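Long-range contacts in pyruvate kinase (Cryptosporidium parvum, PDB 4DRS), which probably catalyses the last step of glycolysis, transferring a phosphoryl group from phosphoenolpyruvate to ADP to give pyruvate and ATP: residues Thr42-Cys50 and Leu463-Thr471; His82-Arg93 and Asp223-Asp231. All coordinates share one frame; numbering follows the deposited sequence.

Contact 1: Thr42-Cys50 and Leu463-Thr471. With SO4 (sulfate ion), chain D.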
loop_
_atom_site.group_PDB
_atom_site.type_symbol
_atom_site.label_atom_id
_atom_site.label_comp_id
_atom_site.label_asym_id
_atom_site.label_seq_id
_atom_site.Cartn_x
_atom_site.Cartn_y
_atom_site.Cartn_z
ATOM N N THR A 42 -26.658 -2.347 -13.925
ATOM C CA THR A 42 -26.052 -2.747 -12.617
ATOM C C THR A 42 -27.116 -3.061 -11.558
ATOM O O THR A 42 -27.617 -2.170 -10.861
ATOM C CB THR A 42 -25.020 -1.704 -12.108
ATOM O OG1 THR A 42 -24.626 -2.028 -10.767
ATOM C CG2 THR A 42 -25.586 -0.275 -12.149
ATOM N N GLN A 43 -27.458 -4.341 -11.449
ATOM C CA GLN A 43 -28.510 -4.788 -10.536
ATOM C C GLN A 43 -27.993 -5.111 -9.130
ATOM O O GLN A 43 -26.814 -5.410 -8.944
ATOM C CB GLN A 43 -29.270 -5.983 -11.127
ATOM C CG GLN A 43 -28.412 -7.209 -11.408
ATOM C CD GLN A 43 -29.244 -8.443 -11.714
ATOM O OE1 GLN A 43 -30.200 -8.388 -12.494
ATOM N NE2 GLN A 43 -28.880 -9.568 -11.101
ATOM N N ARG A 44 -28.895 -5.044 -8.156
ATOM C CA ARG A 44 -28.600 -5.323 -6.753
ATOM C C ARG A 44 -27.960 -6.702 -6.520
ATOM O O ARG A 44 -28.365 -7.702 -7.117
ATOM C CB ARG A 44 -29.881 -5.171 -5.929
ATOM C CG ARG A 44 -29.780 -5.634 -4.484
ATOM C CD ARG A 44 -31.119 -5.559 -3.769
ATOM N NE ARG A 44 -32.235 -6.010 -4.599
ATOM C CZ ARG A 44 -32.551 -7.282 -4.822
ATOM N NH1 ARG A 44 -31.839 -8.263 -4.288
ATOM N NH2 ARG A 44 -33.586 -7.568 -5.586
ATOM N N LYS A 45 -26.956 -6.736 -5.647
ATOM C CA LYS A 45 -26.226 -7.972 -5.347
ATOM C C LYS A 45 -26.677 -8.603 -4.038
ATOM O O LYS A 45 -26.807 -9.823 -3.940
ATOM C CB LYS A 45 -24.719 -7.714 -5.307
ATOM C CG LYS A 45 -24.123 -7.369 -6.655
ATOM C CD LYS A 45 -22.667 -6.960 -6.516
ATOM C CE LYS A 45 -22.126 -6.420 -7.824
ATOM N NZ LYS A 45 -22.341 -7.392 -8.934
ATOM N N THR A 46 -26.920 -7.762 -3.041
ATOM C CA THR A 46 -27.372 -8.226 -1.740
ATOM C C THR A 46 -28.745 -8.883 -1.849
ATOM O O THR A 46 -29.678 -8.317 -2.417
ATOM C CB THR A 46 -27.406 -7.078 -0.721
ATOM O OG1 THR A 46 -26.150 -6.391 -0.749
ATOM C CG2 THR A 46 -27.659 -7.611 0.698
ATOM N N GLN A 47 -28.843 -10.091 -1.310
ATOM C CA GLN A 47 -30.076 -10.855 -1.349
ATOM C C GLN A 47 -31.058 -10.341 -0.304
ATOM O O GLN A 47 -30.660 -9.787 0.725
ATOM C CB GLN A 47 -29.782 -12.339 -1.129
ATOM C CG GLN A 47 -28.753 -12.935 -2.086
ATOM C CD GLN A 47 -29.292 -13.206 -3.486
ATOM O OE1 GLN A 47 -30.406 -12.806 -3.839
ATOM N NE2 GLN A 47 -28.489 -13.893 -4.298
ATOM N N ILE A 48 -32.345 -10.525 -0.575
ATOM C CA ILE A 48 -33.393 -10.038 0.313
ATOM C C ILE A 48 -34.278 -11.182 0.780
ATOM O O ILE A 48 -34.863 -11.904 -0.034
ATOM C CB ILE A 48 -34.248 -8.935 -0.355
ATOM C CG1 ILE A 48 -33.411 -7.673 -0.587
ATOM C CG2 ILE A 48 -35.475 -8.615 0.489
ATOM C CD1 ILE A 48 -34.126 -6.582 -1.359
ATOM N N ILE A 49 -34.355 -11.338 2.100
ATOM C CA ILE A 49 -35.261 -12.284 2.738
ATOM C C ILE A 49 -36.502 -11.542 3.241
ATOM O O ILE A 49 -36.382 -10.505 3.899
ATOM C CB ILE A 49 -34.583 -13.017 3.917
ATOM C CG1 ILE A 49 -33.332 -13.766 3.444
ATOM C CG2 ILE A 49 -35.564 -13.979 4.585
ATOM C CD1 ILE A 49 -32.569 -14.468 4.552
ATOM N N CYS A 50 -37.683 -12.070 2.921
ATOM C CA CYS A 50 -38.949 -11.516 3.420
ATOM C C CYS A 50 -39.671 -12.539 4.266
ATOM O O CYS A 50 -39.798 -13.698 3.876
ATOM C CB CYS A 50 -39.874 -11.092 2.276
ATOM S SG CYS A 50 -39.194 -9.840 1.177
ATOM N N LEU A 463 -28.497 -21.069 -3.392
ATOM C CA LEU A 463 -27.646 -19.927 -3.715
ATOM C C LEU A 463 -28.323 -18.570 -3.504
ATOM O O LEU A 463 -27.711 -17.521 -3.737
ATOM C CB LEU A 463 -27.134 -20.039 -5.152
ATOM C CG LEU A 463 -26.017 -21.049 -5.435
ATOM C CD1 LEU A 463 -25.842 -21.222 -6.934
ATOM C CD2 LEU A 463 -24.697 -20.647 -4.784
ATOM N N LYS A 464 -29.572 -18.587 -3.051
ATOM C CA LYS A 464 -30.331 -17.353 -2.892
ATOM C C LYS A 464 -29.925 -16.545 -1.662
ATOM O O LYS A 464 -30.462 -15.464 -1.428
ATOM C CB LYS A 464 -31.838 -17.617 -2.928
ATOM C CG LYS A 464 -32.357 -18.140 -4.270
ATOM C CD LYS A 464 -31.675 -17.505 -5.478
ATOM C CE LYS A 464 -32.054 -16.041 -5.673
ATOM N NZ LYS A 464 -31.011 -15.313 -6.460
ATOM N N ILE A 465 -28.974 -17.069 -0.890
ATOM C CA ILE A 465 -28.399 -16.331 0.234
ATOM C C ILE A 465 -26.960 -15.856 -0.037
ATOM O O ILE A 465 -26.327 -15.243 0.827
ATOM C CB ILE A 465 -28.442 -17.136 1.550
ATOM C CG1 ILE A 465 -27.848 -18.535 1.345
ATOM C CG2 ILE A 465 -29.865 -17.174 2.107
ATOM C CD1 ILE A 465 -27.359 -19.184 2.626
ATOM N N ALA A 466 -26.453 -16.138 -1.236
ATOM C CA ALA A 466 -25.106 -15.722 -1.621
ATOM C C ALA A 466 -25.153 -14.414 -2.407
ATOM O O ALA A 466 -25.867 -14.314 -3.411
ATOM C CB ALA A 466 -24.426 -16.812 -2.438
ATOM N N ARG A 467 -24.386 -13.424 -1.952
ATOM C CA ARG A 467 -24.382 -12.105 -2.580
ATOM C C ARG A 467 -23.969 -12.159 -4.051
ATOM O O ARG A 467 -22.995 -12.838 -4.416
ATOM C CB ARG A 467 -23.473 -11.135 -1.824
ATOM C CG ARG A 467 -23.615 -9.701 -2.308
ATOM C CD ARG A 467 -22.482 -8.806 -1.855
ATOM N NE ARG A 467 -22.706 -8.282 -0.516
ATOM C CZ ARG A 467 -22.145 -7.175 -0.037
ATOM N NH1 ARG A 467 -21.330 -6.452 -0.796
ATOM N NH2 ARG A 467 -22.410 -6.785 1.203
ATOM N N GLY A 468 -24.733 -11.451 -4.880
ATOM C CA GLY A 468 -24.423 -11.263 -6.290
ATOM C C GLY A 468 -24.584 -12.480 -7.180
ATOM O O GLY A 468 -24.075 -12.496 -8.298
ATOM N N VAL A 469 -25.287 -13.500 -6.696
ATOM C CA VAL A 469 -25.480 -14.718 -7.474
ATOM C C VAL A 469 -26.887 -14.788 -8.069
ATOM O O VAL A 469 -27.888 -14.794 -7.352
ATOM C CB VAL A 469 -25.164 -15.993 -6.653
ATOM C CG1 VAL A 469 -25.334 -17.242 -7.505
ATOM C CG2 VAL A 469 -23.748 -15.940 -6.091
ATOM N N LYS A 470 -26.946 -14.819 -9.392
ATOM C CA LYS A 470 -28.181 -15.095 -10.110
ATOM C C LYS A 470 -28.037 -16.499 -10.687
ATOM O O LYS A 470 -26.928 -16.911 -11.033
ATOM C CB LYS A 470 -28.406 -14.055 -11.213
ATOM C CG LYS A 470 -29.651 -14.293 -12.057
ATOM C CD LYS A 470 -29.883 -13.181 -13.072
ATOM C CE LYS A 470 -31.171 -13.401 -13.858
ATOM N NZ LYS A 470 -32.415 -13.146 -13.073
ATOM N N THR A 471 -29.139 -17.237 -10.784
ATOM C CA THR A 471 -29.075 -18.631 -11.223
ATOM C C THR A 471 -29.889 -18.934 -12.486
ATOM O O THR A 471 -31.003 -18.436 -12.658
ATOM C CB THR A 471 -29.529 -19.589 -10.107
ATOM O OG1 THR A 471 -30.860 -19.248 -9.705
ATOM C CG2 THR A 471 -28.600 -19.506 -8.899
HETATM S S SO4 D . -32.550 -15.125 -9.870
HETATM O O1 SO4 D . -32.751 -15.316 -11.323
HETATM O O2 SO4 D . -31.874 -13.832 -9.619
HETATM O O3 SO4 D . -33.881 -15.118 -9.213
HETATM O O4 SO4 D . -31.715 -16.237 -9.351
HETATM O O HOH W 1 -21.618 -10.381 -8.029
HETATM O O HOH W 2 -30.542 -12.639 -6.763
#

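Contact 2: His82-Arg93 and Asp223-Asp231. With ACT (acetate ion), chain I.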
loop_
_atom_site.group_PDB
_atom_site.type_symbol
_atom_site.label_atom_id
_atom_site.label_comp_id
_atom_site.label_asym_id
_atom_site.label_seq_id
_atom_site.Cartn_x
_atom_site.Cartn_y
_atom_site.Cartn_z
ATOM N N HIS A 82 -49.902 -25.768 11.608
ATOM C CA HIS A 82 -49.535 -26.640 10.491
ATOM C C HIS A 82 -50.257 -26.292 9.221
ATOM O O HIS A 82 -49.665 -26.319 8.138
ATOM C CB HIS A 82 -49.762 -28.111 10.837
ATOM C CG HIS A 82 -49.564 -29.047 9.666
ATOM N ND1 HIS A 82 -50.551 -29.324 8.788
ATOM C CD2 HIS A 82 -48.441 -29.752 9.234
ATOM C CE1 HIS A 82 -50.087 -30.170 7.847
ATOM N NE2 HIS A 82 -48.796 -30.432 8.121
ATOM N N GLU A 83 -51.543 -25.966 9.339
ATOM C CA GLU A 83 -52.361 -25.666 8.173
ATOM C C GLU A 83 -52.019 -24.311 7.562
ATOM O O GLU A 83 -52.045 -24.156 6.345
ATOM C CB GLU A 83 -53.854 -25.760 8.504
ATOM C CG GLU A 83 -54.747 -25.929 7.277
ATOM C CD GLU A 83 -54.249 -27.012 6.326
ATOM O OE1 GLU A 83 -53.774 -26.665 5.220
ATOM O OE2 GLU A 83 -54.318 -28.209 6.685
ATOM N N SER A 84 -51.706 -23.338 8.415
ATOM C CA SER A 84 -51.301 -22.007 7.970
ATOM C C SER A 84 -49.956 -22.062 7.236
ATOM O O SER A 84 -49.784 -21.425 6.196
ATOM C CB SER A 84 -51.222 -21.053 9.167
ATOM O OG SER A 84 -50.793 -19.758 8.778
ATOM N N HIS A 85 -49.018 -22.834 7.787
ATOM C CA HIS A 85 -47.678 -22.983 7.218
ATOM C C HIS A 85 -47.706 -23.670 5.882
ATOM O O HIS A 85 -47.042 -23.230 4.939
ATOM C CB HIS A 85 -46.758 -23.740 8.177
ATOM C CG HIS A 85 -46.525 -23.031 9.494
ATOM N ND1 HIS A 85 -46.466 -23.690 10.671
ATOM C CD2 HIS A 85 -46.347 -21.680 9.793
ATOM C CE1 HIS A 85 -46.256 -22.811 11.667
ATOM N NE2 HIS A 85 -46.189 -21.581 11.130
ATOM N N PHE A 86 -48.490 -24.746 5.793
ATOM C CA PHE A 86 -48.613 -25.532 4.565
ATOM C C PHE A 86 -49.237 -24.734 3.412
ATOM O O PHE A 86 -48.747 -24.795 2.282
ATOM C CB PHE A 86 -49.393 -26.829 4.820
ATOM C CG PHE A 86 -49.450 -27.743 3.629
ATOM C CD1 PHE A 86 -48.359 -28.539 3.291
ATOM C CD2 PHE A 86 -50.594 -27.807 2.838
ATOM C CE1 PHE A 86 -48.405 -29.379 2.187
ATOM C CE2 PHE A 86 -50.647 -28.643 1.729
ATOM C CZ PHE A 86 -49.551 -29.430 1.404
ATOM N N LYS A 87 -50.308 -23.997 3.704
ATOM C CA LYS A 87 -50.955 -23.132 2.713
ATOM C C LYS A 87 -49.975 -22.082 2.192
ATOM O O LYS A 87 -49.861 -21.879 0.978
ATOM C CB LYS A 87 -52.189 -22.434 3.300
ATOM C CG LYS A 87 -53.405 -23.326 3.496
ATOM C CD LYS A 87 -54.589 -22.528 4.036
ATOM C CE LYS A 87 -55.770 -23.424 4.374
ATOM N NZ LYS A 87 -56.897 -22.643 4.954
ATOM N N THR A 88 -49.276 -21.427 3.121
ATOM C CA THR A 88 -48.260 -20.432 2.791
ATOM C C THR A 88 -47.218 -21.018 1.825
ATOM O O THR A 88 -46.864 -20.398 0.821
ATOM C CB THR A 88 -47.559 -19.900 4.065
ATOM O OG1 THR A 88 -48.536 -19.400 4.985
ATOM C CG2 THR A 88 -46.589 -18.781 3.723
ATOM N N LEU A 89 -46.749 -22.221 2.140
ATOM C CA LEU A 89 -45.774 -22.919 1.319
ATOM C C LEU A 89 -46.279 -23.151 -0.106
ATOM O O LEU A 89 -45.543 -22.939 -1.071
ATOM C CB LEU A 89 -45.393 -24.250 1.975
ATOM C CG LEU A 89 -44.408 -25.164 1.241
ATOM C CD1 LEU A 89 -43.067 -24.481 1.017
ATOM C CD2 LEU A 89 -44.225 -26.446 2.032
ATOM N N GLN A 90 -47.530 -23.590 -0.229
ATOM C CA GLN A 90 -48.155 -23.818 -1.532
ATOM C C GLN A 90 -48.245 -22.522 -2.325
ATOM O O GLN A 90 -47.981 -22.496 -3.530
ATOM C CB GLN A 90 -49.555 -24.392 -1.354
ATOM C CG GLN A 90 -49.592 -25.835 -0.888
ATOM C CD GLN A 90 -51.010 -26.357 -0.784
ATOM O OE1 GLN A 90 -51.865 -25.757 -0.125
ATOM N NE2 GLN A 90 -51.267 -27.485 -1.433
ATOM N N ASN A 91 -48.620 -21.455 -1.630
ATOM C CA ASN A 91 -48.717 -20.134 -2.216
ATOM C C ASN A 91 -47.372 -19.605 -2.707
ATOM O O ASN A 91 -47.300 -19.050 -3.804
ATOM C CB ASN A 91 -49.371 -19.169 -1.229
ATOM C CG ASN A 91 -50.856 -19.443 -1.045
ATOM O OD1 ASN A 91 -51.419 -20.336 -1.684
ATOM N ND2 ASN A 91 -51.496 -18.676 -0.170
ATOM N N ILE A 92 -46.319 -19.793 -1.907
ATOM C CA ILE A 92 -44.960 -19.400 -2.302
ATOM C C ILE A 92 -44.562 -20.101 -3.602
ATOM O O ILE A 92 -44.098 -19.456 -4.545
ATOM C CB ILE A 92 -43.909 -19.687 -1.195
ATOM C CG1 ILE A 92 -44.164 -18.810 0.039
ATOM C CG2 ILE A 92 -42.494 -19.447 -1.717
ATOM C CD1 ILE A 92 -43.482 -19.294 1.305
ATOM N N ARG A 93 -44.775 -21.414 -3.648
ATOM C CA ARG A 93 -44.415 -22.223 -4.813
ATOM C C ARG A 93 -45.253 -21.921 -6.056
ATOM O O ARG A 93 -44.725 -21.912 -7.169
ATOM C CB ARG A 93 -44.421 -23.715 -4.466
ATOM C CG ARG A 93 -43.163 -24.111 -3.703
ATOM C CD ARG A 93 -43.176 -25.537 -3.188
ATOM N NE ARG A 93 -41.922 -25.817 -2.496
ATOM C CZ ARG A 93 -41.707 -26.842 -1.678
ATOM N NH1 ARG A 93 -42.666 -27.721 -1.415
ATOM N NH2 ARG A 93 -40.520 -26.987 -1.116
ATOM N N ASP A 223 -40.615 -33.002 9.892
ATOM C CA ASP A 223 -41.940 -33.147 9.274
ATOM C C ASP A 223 -42.408 -31.950 8.458
ATOM O O ASP A 223 -43.527 -31.954 7.936
ATOM C CB ASP A 223 -42.997 -33.505 10.323
ATOM C CG ASP A 223 -42.879 -34.934 10.802
ATOM O OD1 ASP A 223 -42.618 -35.826 9.963
ATOM O OD2 ASP A 223 -43.048 -35.170 12.019
ATOM N N PHE A 224 -41.571 -30.925 8.347
ATOM C CA PHE A 224 -41.889 -29.814 7.460
ATOM C C PHE A 224 -40.728 -29.471 6.523
ATOM O O PHE A 224 -40.857 -29.615 5.307
ATOM C CB PHE A 224 -42.369 -28.591 8.246
ATOM C CG PHE A 224 -43.184 -27.638 7.427
ATOM C CD1 PHE A 224 -44.575 -27.662 7.493
ATOM C CD2 PHE A 224 -42.568 -26.725 6.574
ATOM C CE1 PHE A 224 -45.335 -26.787 6.730
ATOM C CE2 PHE A 224 -43.325 -25.848 5.810
ATOM C CZ PHE A 224 -44.710 -25.876 5.891
ATOM N N ALA A 225 -39.601 -29.040 7.092
ATOM C CA ALA A 225 -38.414 -28.666 6.310
ATOM C C ALA A 225 -37.881 -29.808 5.443
ATOM O O ALA A 225 -37.670 -29.634 4.247
ATOM C CB ALA A 225 -37.318 -28.124 7.217
ATOM N N LEU A 226 -37.673 -30.976 6.039
ATOM C CA LEU A 226 -37.182 -32.113 5.276
ATOM C C LEU A 226 -38.292 -32.705 4.421
ATOM O O LEU A 226 -38.091 -32.974 3.231
ATOM C CB LEU A 226 -36.568 -33.170 6.195
ATOM C CG LEU A 226 -35.308 -32.743 6.961
ATOM C CD1 LEU A 226 -34.772 -33.888 7.805
ATOM C CD2 LEU A 226 -34.238 -32.233 6.000
ATOM N N LYS A 227 -39.464 -32.883 5.031
ATOM C CA LYS A 227 -40.611 -33.487 4.366
ATOM C C LYS A 227 -40.978 -32.748 3.079
ATOM O O LYS A 227 -41.151 -33.370 2.031
ATOM C CB LYS A 227 -41.811 -33.549 5.318
ATOM C CG LYS A 227 -42.996 -34.331 4.772
ATOM C CD LYS A 227 -44.174 -34.316 5.733
ATOM C CE LYS A 227 -45.407 -34.922 5.080
ATOM N NZ LYS A 227 -46.486 -35.214 6.065
ATOM N N TYR A 228 -41.077 -31.424 3.157
ATOM C CA TYR A 228 -41.467 -30.624 2.000
ATOM C C TYR A 228 -40.288 -30.032 1.228
ATOM O O TYR A 228 -40.478 -29.160 0.375
ATOM C CB TYR A 228 -42.466 -29.534 2.405
ATOM C CG TYR A 228 -43.707 -30.084 3.067
ATOM C CD1 TYR A 228 -44.441 -31.111 2.468
ATOM C CD2 TYR A 228 -44.144 -29.589 4.291
ATOM C CE1 TYR A 228 -45.575 -31.627 3.072
ATOM C CE2 TYR A 228 -45.279 -30.096 4.905
ATOM C CZ TYR A 228 -45.990 -31.113 4.290
ATOM O OH TYR A 228 -47.112 -31.623 4.891
ATOM N N ASN A 229 -39.079 -30.509 1.524
ATOM C CA ASN A 229 -37.892 -30.155 0.744
ATOM C C ASN A 229 -37.563 -28.643 0.761
ATOM O O ASN A 229 -37.335 -28.029 -0.283
ATOM C CB ASN A 229 -38.054 -30.673 -0.696
ATOM C CG ASN A 229 -36.748 -30.716 -1.463
ATOM O OD1 ASN A 229 -35.670 -30.736 -0.876
ATOM N ND2 ASN A 229 -36.844 -30.741 -2.789
ATOM N N LEU A 230 -37.552 -28.051 1.952
ATOM C CA LEU A 230 -37.181 -26.647 2.105
ATOM C C LEU A 230 -35.668 -26.439 1.932
ATOM O O LEU A 230 -34.905 -27.399 1.886
ATOM C CB LEU A 230 -37.695 -26.082 3.440
ATOM C CG LEU A 230 -39.122 -25.500 3.439
ATOM C CD1 LEU A 230 -40.175 -26.549 3.114
ATOM C CD2 LEU A 230 -39.447 -24.825 4.763
ATOM N N ASP A 231 -35.245 -25.184 1.831
ATOM C CA ASP A 231 -33.861 -24.868 1.483
ATOM C C ASP A 231 -32.981 -24.420 2.647
ATOM O O ASP A 231 -31.761 -24.640 2.631
ATOM C CB ASP A 231 -33.846 -23.823 0.375
ATOM C CG ASP A 231 -34.790 -24.176 -0.749
ATOM O OD1 ASP A 231 -34.501 -25.154 -1.476
ATOM O OD2 ASP A 231 -35.824 -23.484 -0.896
HETATM C C ACT I . -45.531 -29.658 -1.587
HETATM O O ACT I . -45.678 -28.419 -1.472
HETATM O OXT ACT I . -44.520 -30.255 -1.151
HETATM C CH3 ACT I . -46.601 -30.458 -2.271
HETATM O O HOH W 3 -37.864 -25.446 -1.539
#

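Contact 1: Thr42-Cys50 and Leu463-Thr471
Lys45 and Gly468 meet backbone to backbone, their CA atoms 3.9 Å apart, where the lead-in to barrel strand 47-51 passes the type II turn Ala466-Val469 that enters edge strand 469-473 of the C-terminal alpha/beta domain. Gly468 N donates to Lys45 O at 2.8 Å, approaching from above the carbonyl plane. Gly468 takes the positive phi of this turn, and its CA lies against Lys45 CB and CG. Gln47 does most of the side-chain work. Its chain folds at chi2 (-76°), laying CG 3.1 Å from Lys464 O. NE2 gives hydrogen bonds to Ala466 O (2.8 Å) and Val469 O (3.2 Å), both near the amide plane; only the second uses a carbonyl lone pair. OE1 accepts from Ser71 OG and lies 2.9 Å from a water that accepts from Lys464 NZ. Arg467 runs past Thr46 so that Thr46 OG1, itself bound to Glu386, lies over one face of the guanidinium, toward its rim; Arg467 NH2 continues to the carbonyls of Ser356 and Val352. A sulfate, probably from the crystallisation liquor, takes bonds at O4 from Lys464 NZ, Thr471 N and Thr471 OG1 and at O1 from Lys470 NZ (2.8 Å); Thr103 N binds it too. The chemistry joins barrel to C-terminal domain mainly through main-chain carbonyls, the buried Gln47 amide is satisfied at both ends, and Lys464, which touches Gln47, also helps Lys470 and Thr471 bind an anion.

Contact 2: His82-Arg93 and Asp223-Asp231
Tyr228 lies across Leu89 and Phe86 where two neighbouring outer helices of the TIM barrel, 82-97 and 215-226, pack together. The second helix ends in a Schellman motif, with Asn229 at positive phi as the C-prime residue, and this turn sets Tyr228 against the first helix. From its base outward, Tyr228 CB touches Leu89 CD2 at 3.6 Å, and CG is still near the same methyl. At the next step the ring edges part company: CD1 is 3.7 Å from OXT of an acetate, probably from the crystallisation liquor, whereas CD2 sits above the centre of the Phe224 ring. Farther out, CE1 meets Phe86 CE1 and CE2 meets Phe86 CD1; Phe86 CE1 lies over one face of the tyrosine ring. CZ is 3.6 Å from Phe86 CD1, and the pair is oblique, its ring planes inclined at 55°. At the tip, OH comes to the edge of the poorly ordered His82 ring. Phe224 packs against the first helix, its CZ and CE1 against His85 CB and its CE2 against Leu89 CD2; Phe77, stacked on His85, meets the Phe224 ring edge-to-face. Arg93 closes the far end of the contact. Extended from CG to NE, it carries a guanidinium whose one face is covered by Leu89 CD1 and whose edge gathers oxygens. NH1 donates to acetate O at 3.1 Å and weakly to Tyr228 O. NH2 also binds a water that donates to Asn229 O and Asp231 OD2, and it points almost straight down the carbonyl bond of Tyr228, 2.6 Å from its O.

Contact 1 ties the barrel to the C-terminal domain, while contact 2 stays within the barrel, on its outer helical layer. Their centres are 22 Å apart and their nearest atoms about 7 Å, so they do not touch. Two links run between them. Strand 47-51 of contact 1 pairs with strand 72-76, which leads into helix 82-97 of contact 2; and Asp231 makes a salt bridge to Arg461, just ahead of 463-471. Both contacts lie near residues that bind ADP, which is absent from this chain: the side chain of Ile465 is about 9 Å from that of Arg74, and His85 is about 6 Å from His79 and 7 Å from Asn76, side chain to side chain.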